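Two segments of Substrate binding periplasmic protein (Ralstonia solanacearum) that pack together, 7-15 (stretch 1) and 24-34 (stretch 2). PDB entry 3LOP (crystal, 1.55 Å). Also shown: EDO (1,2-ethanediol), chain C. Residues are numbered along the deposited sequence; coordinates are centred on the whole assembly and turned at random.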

# COMPACT_ATOMS: atom_id res chain seq x y z
N SER A 7 -10.27 -11.96 -17.26
CA SER A 7 -10.65 -10.86 -16.38
C SER A 7 -9.98 -10.85 -15.02
O SER A 7 -9.68 -11.89 -14.44
CB SER A 7 -12.16 -10.84 -16.19
OG SER A 7 -12.82 -10.52 -17.41
N VAL A 8 -9.75 -9.63 -14.53
CA VAL A 8 -9.15 -9.38 -13.23
C VAL A 8 -10.02 -8.31 -12.59
O VAL A 8 -10.49 -7.40 -13.28
CB VAL A 8 -7.70 -8.85 -13.38
CG1 VAL A 8 -7.12 -8.51 -12.01
CG2 VAL A 8 -6.83 -9.89 -14.07
N ILE A 9 -10.26 -8.41 -11.29
CA ILE A 9 -11.11 -7.42 -10.62
C ILE A 9 -10.41 -6.65 -9.51
O ILE A 9 -9.39 -7.07 -8.98
CB ILE A 9 -12.39 -8.07 -10.04
CG1 ILE A 9 -12.02 -9.14 -9.01
CG2 ILE A 9 -13.23 -8.67 -11.16
CD1 ILE A 9 -13.22 -9.67 -8.24
N GLN A 10 -10.99 -5.50 -9.18
CA GLN A 10 -10.48 -4.63 -8.12
C GLN A 10 -11.65 -3.99 -7.40
O GLN A 10 -12.62 -3.56 -8.03
CB GLN A 10 -9.63 -3.49 -8.68
CG GLN A 10 -8.21 -3.81 -9.08
CD GLN A 10 -7.44 -2.54 -9.40
OE1 GLN A 10 -7.92 -1.69 -10.15
NE2 GLN A 10 -6.25 -2.41 -8.84
N SER A 11 -11.57 -3.94 -6.07
CA SER A 11 -12.58 -3.26 -5.27
C SER A 11 -11.72 -2.31 -4.47
O SER A 11 -10.81 -2.74 -3.76
CB SER A 11 -13.32 -4.20 -4.32
OG SER A 11 -14.28 -3.47 -3.57
N LEU A 12 -11.96 -1.01 -4.61
CA LEU A 12 -11.18 -0.04 -3.88
C LEU A 12 -11.90 1.29 -3.80
O LEU A 12 -12.93 1.49 -4.45
CB LEU A 12 -9.79 0.12 -4.52
CG LEU A 12 -9.65 -0.12 -6.02
CD1 LEU A 12 -10.45 0.92 -6.78
CD2 LEU A 12 -8.18 -0.06 -6.43
N PRO A 13 -11.39 2.22 -2.98
CA PRO A 13 -12.00 3.54 -2.81
C PRO A 13 -11.76 4.49 -3.98
O PRO A 13 -10.65 4.96 -4.18
CB PRO A 13 -11.35 4.06 -1.53
CG PRO A 13 -10.85 2.82 -0.84
CD PRO A 13 -10.33 2.01 -1.98
N LEU A 14 -12.82 4.76 -4.74
CA LEU A 14 -12.71 5.68 -5.87
C LEU A 14 -13.36 7.01 -5.50
O LEU A 14 -13.25 7.99 -6.24
CB LEU A 14 -13.35 5.06 -7.12
CG LEU A 14 -12.60 3.82 -7.63
CD1 LEU A 14 -13.36 3.20 -8.79
CD2 LEU A 14 -11.19 4.21 -8.06
N SER A 15 -14.03 7.04 -4.35
CA SER A 15 -14.65 8.25 -3.83
C SER A 15 -14.47 8.23 -2.32
O SER A 15 -14.12 7.19 -1.74
CB SER A 15 -16.15 8.30 -4.20
OG SER A 15 -16.86 7.23 -3.61
N ALA A 24 -5.26 5.90 -7.50
CA ALA A 24 -3.87 5.68 -7.90
C ALA A 24 -3.57 4.20 -8.13
O ALA A 24 -2.91 3.84 -9.10
CB ALA A 24 -2.93 6.25 -6.86
N LEU A 25 -4.04 3.35 -7.22
CA LEU A 25 -3.81 1.92 -7.36
C LEU A 25 -4.50 1.41 -8.63
O LEU A 25 -3.93 0.61 -9.38
CB LEU A 25 -4.34 1.17 -6.13
CG LEU A 25 -3.50 1.39 -4.87
CD1 LEU A 25 -4.31 1.05 -3.65
CD2 LEU A 25 -2.23 0.54 -4.94
N ASN A 26 -5.72 1.87 -8.86
CA ASN A 26 -6.45 1.46 -10.06
C ASN A 26 -5.75 1.99 -11.31
O ASN A 26 -5.62 1.27 -12.30
CB ASN A 26 -7.88 1.98 -10.02
CG ASN A 26 -8.61 1.74 -11.33
OD1 ASN A 26 -8.90 0.59 -11.69
ND2 ASN A 26 -8.89 2.81 -12.05
N ALA A 27 -5.31 3.24 -11.27
CA ALA A 27 -4.63 3.83 -12.42
C ALA A 27 -3.37 3.06 -12.78
O ALA A 27 -3.08 2.84 -13.95
CB ALA A 27 -4.29 5.28 -12.13
N GLY A 28 -2.61 2.65 -11.77
CA GLY A 28 -1.39 1.90 -12.03
C GLY A 28 -1.65 0.53 -12.62
O GLY A 28 -0.96 0.10 -13.53
N ALA A 29 -2.66 -0.16 -12.09
CA ALA A 29 -2.99 -1.49 -12.58
C ALA A 29 -3.56 -1.40 -13.99
O ALA A 29 -3.19 -2.18 -14.88
CB ALA A 29 -3.99 -2.17 -11.65
N ARG A 30 -4.45 -0.44 -14.21
CA ARG A 30 -5.07 -0.25 -15.51
C ARG A 30 -3.98 0.10 -16.53
O ARG A 30 -4.00 -0.39 -17.66
CB ARG A 30 -6.11 0.86 -15.45
CG ARG A 30 -6.86 1.10 -16.76
CD ARG A 30 -7.95 2.13 -16.58
NE ARG A 30 -8.72 2.35 -17.81
CZ ARG A 30 -8.25 2.96 -18.89
NH1 ARG A 30 -7.01 3.42 -18.91
NH2 ARG A 30 -9.03 3.10 -19.96
N LEU A 31 -3.04 0.93 -16.12
CA LEU A 31 -1.96 1.32 -17.01
C LEU A 31 -1.16 0.10 -17.42
O LEU A 31 -0.86 -0.10 -18.61
CB LEU A 31 -1.03 2.33 -16.33
CG LEU A 31 0.21 2.71 -17.15
CD1 LEU A 31 -0.20 3.37 -18.46
CD2 LEU A 31 1.10 3.64 -16.34
N TYR A 32 -0.79 -0.74 -16.45
CA TYR A 32 -0.02 -1.92 -16.80
C TYR A 32 -0.76 -2.84 -17.76
O TYR A 32 -0.19 -3.31 -18.75
CB TYR A 32 0.40 -2.72 -15.57
CG TYR A 32 1.30 -3.86 -15.98
CD1 TYR A 32 2.61 -3.61 -16.37
CD2 TYR A 32 0.79 -5.15 -16.14
CE1 TYR A 32 3.40 -4.62 -16.92
CE2 TYR A 32 1.57 -6.16 -16.69
CZ TYR A 32 2.87 -5.88 -17.08
OH TYR A 32 3.63 -6.87 -17.67
N PHE A 33 -2.03 -3.11 -17.48
CA PHE A 33 -2.79 -3.99 -18.35
C PHE A 33 -3.02 -3.39 -19.74
O PHE A 33 -2.98 -4.12 -20.73
CB PHE A 33 -4.10 -4.40 -17.69
CG PHE A 33 -3.92 -5.34 -16.52
CD1 PHE A 33 -3.07 -6.43 -16.62
CD2 PHE A 33 -4.60 -5.13 -15.33
CE1 PHE A 33 -2.89 -7.30 -15.55
CE2 PHE A 33 -4.42 -5.99 -14.25
CZ PHE A 33 -3.57 -7.08 -14.36
N ASP A 34 -3.24 -2.09 -19.83
CA ASP A 34 -3.43 -1.46 -21.14
C ASP A 34 -2.12 -1.59 -21.92
O ASP A 34 -2.13 -1.86 -23.11
CB ASP A 34 -3.78 0.03 -21.01
CG ASP A 34 -5.22 0.25 -20.57
OD1 ASP A 34 -6.05 -0.66 -20.74
OD2 ASP A 34 -5.52 1.36 -20.08
C1 EDO C . -7.14 -3.33 -19.13
O1 EDO C . -7.09 -2.19 -18.27
C2 EDO C . -8.43 -3.30 -19.94
O2 EDO C . -9.54 -3.53 -19.07

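How do the two backbones lie against each other? Residues 7-12 form a β-strand and residues 24-34 belong to a helix, and the two run nearly antiparallel, with 166° between their N-to-C directions and a closest approach of 9.7 Å between axes. The helix keeps its regular pattern of backbone hydrogen bonds, among them Ala29 N to Leu25 O at 3.1 Å and Phe33 N to Ala29 O at 3.0 Å. No clear hydrogen bond joins the two stretches; the close contacts between them are made largely by side chains.

Which residues of each element face the other? Alternation along the strand turns Val8, Gln10 and Leu12 toward the helix, while Ser7, Ile9 and Ser11 stay out of reach. On the helix, Leu25, Ala29 and Phe33 recur every four residues, about one turn, and so point toward the strand along one side.

What do the apolar contacts look like? They sit at both ends of this pairing. Val8 CG1 lies 4.3 Å from Phe33 CE2, approaching the ring obliquely. At the other end, Leu12 CD2 comes within 4.0 Å of Leu25 CB and also 4.1 Å from Asn26 CB. Beyond the strand, Leu14 starts sideways, but its end comes nearer and brings CD2 to 4.4 Å from Asn26 CB.

What happens in the middle, where Gln10 reaches the helix? Gln10 and Asn26 have the two largest areas covered by the opposite stretch, and their CA atoms are 7.6 Å apart. The modelled Gln10 OE1 and Asn26 OD1 are 2.9 Å apart; two amide oxygens so close would repel, so one of the two amides is probably turned over in the model; which one is not settled, and with one turned back the pair may be a hydrogen bond. The small side chain of Ala29 also borders the Gln10 amide.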